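Long-range contact in protein (CD58) (Homo sapiens, PDB 1CCZ), which is a cell-surface glycoprotein of the immunoglobulin superfamily, also called lymphocyte function-associated antigen 3, that binds the receptor CD2: residues Tyr10-His16 with Ser61-Leu67. Residues are numbered along the deposited sequence.
Sequences YGNVTFH and SLTIYNL. With NAG (2-acetamido-2-deoxy-beta-D-glucopyranose), chain C; NAG (2-acetamido-2-deoxy-beta-D-glucopyranose), chain B.
Val13, Phe15, Leu62 and Ile64 turn branched or aromatic side chains to one face of an antiparallel strand pair, where Leu90 packs against Val13 and Phe15: the interior of an immunoglobulin-type sandwich. With chi1 near -65°, Phe15 brings CE2 within 3.9 Å of Ile64 CD1; Leu67 (mt) sets CD1 3.8 Å from Val13 CG1. The axes of strands 13-15 and 62-64 approach to 4.6 Å, N-to-C directions 159° apart. Val13-Ile64 is a hydrogen-bonded pair (Val13 N-Ile64 O 3.2 Å, Ile64 N-Val13 O 3.0 Å), as is Phe15-Leu62 (Phe15 N-Leu62 O 2.7 Å, and a weak Leu62 N-Phe15 O, 3.3 Å). Beyond the strands, Leu67 N bonds Gly11 O (2.9 Å) and Tyr10 N bonds Leu67 O (2.7 Å). On the opposite face, beta-branched threonines suit the non-hydrogen-bonded pair: Thr14 OG1 and Thr63 OG1, both chi1 m, hydrogen-bond at 2.6 Å. Asn12 and Asn66 each bond ND2 to an N-acetylglucosamine C1 (1.4 Å); thus the apolar face packs inward, while glycans mark the pair's loop end, where sugar must reach solvent.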
loop_
_atom_site.group_PDB
_atom_site.type_symbol
_atom_site.label_atom_id
_atom_site.label_comp_id
_atom_site.label_asym_id
_atom_site.label_seq_id
_atom_site.Cartn_x
_atom_site.Cartn_y
_atom_site.Cartn_z
ATOM N N TYR A 10 -0.995 -7.584 -7.371
ATOM C CA TYR A 10 -1.625 -8.906 -7.497
ATOM C C TYR A 10 -2.767 -9.154 -6.514
ATOM O O TYR A 10 -3.453 -10.166 -6.610
ATOM C CB TYR A 10 -0.582 -10.033 -7.384
ATOM C CG TYR A 10 0.617 -9.826 -8.280
ATOM C CD1 TYR A 10 0.473 -9.259 -9.556
ATOM C CD2 TYR A 10 1.902 -10.118 -7.831
ATOM C CE1 TYR A 10 1.585 -8.975 -10.360
ATOM C CE2 TYR A 10 3.022 -9.838 -8.620
ATOM C CZ TYR A 10 2.858 -9.261 -9.878
ATOM O OH TYR A 10 3.972 -8.920 -10.615
ATOM N N GLY A 11 -2.983 -8.241 -5.573
ATOM C CA GLY A 11 -4.084 -8.404 -4.634
ATOM C C GLY A 11 -5.332 -7.698 -5.156
ATOM O O GLY A 11 -5.469 -7.454 -6.356
ATOM N N ASN A 12 -6.248 -7.354 -4.267
ATOM C CA ASN A 12 -7.452 -6.663 -4.697
ATOM C C ASN A 12 -7.884 -5.649 -3.653
ATOM O O ASN A 12 -7.412 -5.675 -2.521
ATOM C CB ASN A 12 -8.568 -7.669 -4.920
ATOM C CG ASN A 12 -8.929 -8.409 -3.660
ATOM O OD1 ASN A 12 -9.513 -7.823 -2.751
ATOM N ND2 ASN A 12 -8.585 -9.691 -3.586
ATOM N N VAL A 13 -8.774 -4.749 -4.043
ATOM C CA VAL A 13 -9.289 -3.752 -3.123
ATOM C C VAL A 13 -10.745 -3.533 -3.464
ATOM O O VAL A 13 -11.185 -3.841 -4.571
ATOM C CB VAL A 13 -8.606 -2.373 -3.272
ATOM C CG1 VAL A 13 -7.218 -2.410 -2.697
ATOM C CG2 VAL A 13 -8.596 -1.955 -4.739
ATOM N N THR A 14 -11.490 -2.998 -2.508
ATOM C CA THR A 14 -12.886 -2.684 -2.724
ATOM C C THR A 14 -13.100 -1.223 -2.336
ATOM O O THR A 14 -12.694 -0.802 -1.253
ATOM C CB THR A 14 -13.787 -3.576 -1.877
ATOM O OG1 THR A 14 -13.702 -4.913 -2.369
ATOM C CG2 THR A 14 -15.235 -3.098 -1.947
ATOM N N PHE A 15 -13.688 -0.445 -3.242
ATOM C CA PHE A 15 -13.985 0.957 -2.991
ATOM C C PHE A 15 -15.400 0.916 -2.423
ATOM O O PHE A 15 -16.374 0.779 -3.168
ATOM C CB PHE A 15 -13.959 1.756 -4.295
ATOM C CG PHE A 15 -12.592 1.832 -4.951
ATOM C CD1 PHE A 15 -11.426 1.728 -4.202
ATOM C CD2 PHE A 15 -12.476 2.010 -6.324
ATOM C CE1 PHE A 15 -10.161 1.801 -4.818
ATOM C CE2 PHE A 15 -11.228 2.086 -6.949
ATOM C CZ PHE A 15 -10.068 1.982 -6.198
ATOM N N HIS A 16 -15.501 0.994 -1.098
ATOM C CA HIS A 16 -16.793 0.938 -0.415
ATOM C C HIS A 16 -17.573 2.236 -0.520
ATOM O O HIS A 16 -17.089 3.310 -0.143
ATOM C CB HIS A 16 -16.597 0.565 1.052
ATOM C CG HIS A 16 -16.060 -0.823 1.248
ATOM N ND1 HIS A 16 -16.852 -1.946 1.144
ATOM C CD2 HIS A 16 -14.806 -1.263 1.515
ATOM C CE1 HIS A 16 -16.110 -3.026 1.339
ATOM N NE2 HIS A 16 -14.864 -2.637 1.566
ATOM N N SER A 61 -20.530 -0.404 -4.882
ATOM C CA SER A 61 -19.127 -0.634 -4.507
ATOM C C SER A 61 -18.383 -1.408 -5.583
ATOM O O SER A 61 -18.889 -2.401 -6.105
ATOM C CB SER A 61 -19.038 -1.430 -3.194
ATOM O OG SER A 61 -19.317 -0.620 -2.070
ATOM N N LEU A 62 -17.168 -0.964 -5.891
ATOM C CA LEU A 62 -16.339 -1.610 -6.908
ATOM C C LEU A 62 -15.186 -2.391 -6.297
ATOM O O LEU A 62 -14.493 -1.882 -5.412
ATOM C CB LEU A 62 -15.749 -0.562 -7.859
ATOM C CG LEU A 62 -14.834 -1.079 -8.972
ATOM C CD1 LEU A 62 -15.678 -1.852 -9.956
ATOM C CD2 LEU A 62 -14.145 0.059 -9.673
ATOM N N THR A 63 -14.991 -3.626 -6.758
ATOM C CA THR A 63 -13.875 -4.440 -6.308
ATOM C C THR A 63 -13.001 -4.683 -7.534
ATOM O O THR A 63 -13.501 -5.098 -8.571
ATOM C CB THR A 63 -14.326 -5.791 -5.739
ATOM O OG1 THR A 63 -15.034 -5.574 -4.518
ATOM C CG2 THR A 63 -13.109 -6.678 -5.433
ATOM N N ILE A 64 -11.709 -4.380 -7.426
ATOM C CA ILE A 64 -10.759 -4.588 -8.518
ATOM C C ILE A 64 -9.818 -5.732 -8.114
ATOM O O ILE A 64 -9.207 -5.693 -7.045
ATOM C CB ILE A 64 -9.909 -3.334 -8.770
ATOM C CG1 ILE A 64 -10.816 -2.139 -9.030
ATOM C CG2 ILE A 64 -8.970 -3.574 -9.947
ATOM C CD1 ILE A 64 -10.082 -0.831 -9.206
ATOM N N TYR A 65 -9.709 -6.752 -8.959
ATOM C CA TYR A 65 -8.851 -7.895 -8.659
ATOM C C TYR A 65 -7.544 -7.814 -9.413
ATOM O O TYR A 65 -7.412 -7.069 -10.392
ATOM C CB TYR A 65 -9.556 -9.210 -9.016
ATOM C CG TYR A 65 -10.855 -9.413 -8.277
ATOM C CD1 TYR A 65 -10.870 -9.954 -6.991
ATOM C CD2 TYR A 65 -12.077 -9.055 -8.863
ATOM C CE1 TYR A 65 -12.066 -10.136 -6.299
ATOM C CE2 TYR A 65 -13.287 -9.234 -8.182
ATOM C CZ TYR A 65 -13.273 -9.773 -6.908
ATOM O OH TYR A 65 -14.458 -9.957 -6.240
ATOM N N ASN A 66 -6.570 -8.584 -8.933
ATOM C CA ASN A 66 -5.262 -8.644 -9.555
ATOM C C ASN A 66 -4.632 -7.286 -9.883
ATOM O O ASN A 66 -4.289 -6.999 -11.035
ATOM C CB ASN A 66 -5.360 -9.491 -10.815
ATOM C CG ASN A 66 -4.103 -10.267 -11.069
ATOM O OD1 ASN A 66 -3.446 -10.746 -10.134
ATOM N ND2 ASN A 66 -3.755 -10.387 -12.342
ATOM N N LEU A 67 -4.458 -6.472 -8.848
ATOM C CA LEU A 67 -3.898 -5.137 -8.989
ATOM C C LEU A 67 -2.541 -5.087 -9.654
ATOM O O LEU A 67 -1.711 -5.967 -9.458
ATOM C CB LEU A 67 -3.821 -4.463 -7.618
ATOM C CG LEU A 67 -5.177 -4.170 -6.967
ATOM C CD1 LEU A 67 -4.984 -3.677 -5.548
ATOM C CD2 LEU A 67 -5.905 -3.119 -7.794
HETATM C C1 NAG C . -2.589 -11.167 -12.708
HETATM C C2 NAG C . -3.023 -12.597 -13.128
HETATM C C3 NAG C . -2.095 -13.145 -14.230
HETATM C C4 NAG C . -0.643 -12.633 -14.073
HETATM C C5 NAG C . -0.574 -11.086 -14.015
HETATM C C6 NAG C . -0.048 -10.470 -15.300
HETATM C C7 NAG C . -4.180 -14.080 -11.582
HETATM C C8 NAG C . -4.101 -15.001 -10.376
HETATM N N2 NAG C . -3.044 -13.501 -11.983
HETATM O O3 NAG C . -2.599 -12.767 -15.509
HETATM O O4 NAG C . -0.050 -13.184 -12.900
HETATM O O5 NAG C . -1.880 -10.512 -13.776
HETATM O O6 NAG C . -0.020 -9.054 -15.210
HETATM O O7 NAG C . -5.263 -13.908 -12.140
HETATM C C1 NAG B . -8.830 -10.413 -2.354
HETATM C C2 NAG B . -8.674 -11.915 -2.579
HETATM C C3 NAG B . -8.807 -12.709 -1.258
HETATM C C4 NAG B . -8.104 -12.041 -0.053
HETATM C C5 NAG B . -8.298 -10.521 -0.042
HETATM C C6 NAG B . -7.419 -9.834 0.987
HETATM C C7 NAG B . -9.437 -13.165 -4.490
HETATM C C8 NAG B . -10.592 -13.551 -5.399
HETATM N N2 NAG B . -9.717 -12.339 -3.493
HETATM O O3 NAG B . -8.260 -14.014 -1.437
HETATM O O4 NAG B . -8.625 -12.581 1.158
HETATM O O5 NAG B . -7.952 -9.967 -1.323
HETATM O O6 NAG B . -7.362 -8.432 0.756
HETATM O O7 NAG B . -8.309 -13.616 -4.690
HETATM O O HOH W 1 -19.732 -3.422 -0.072
#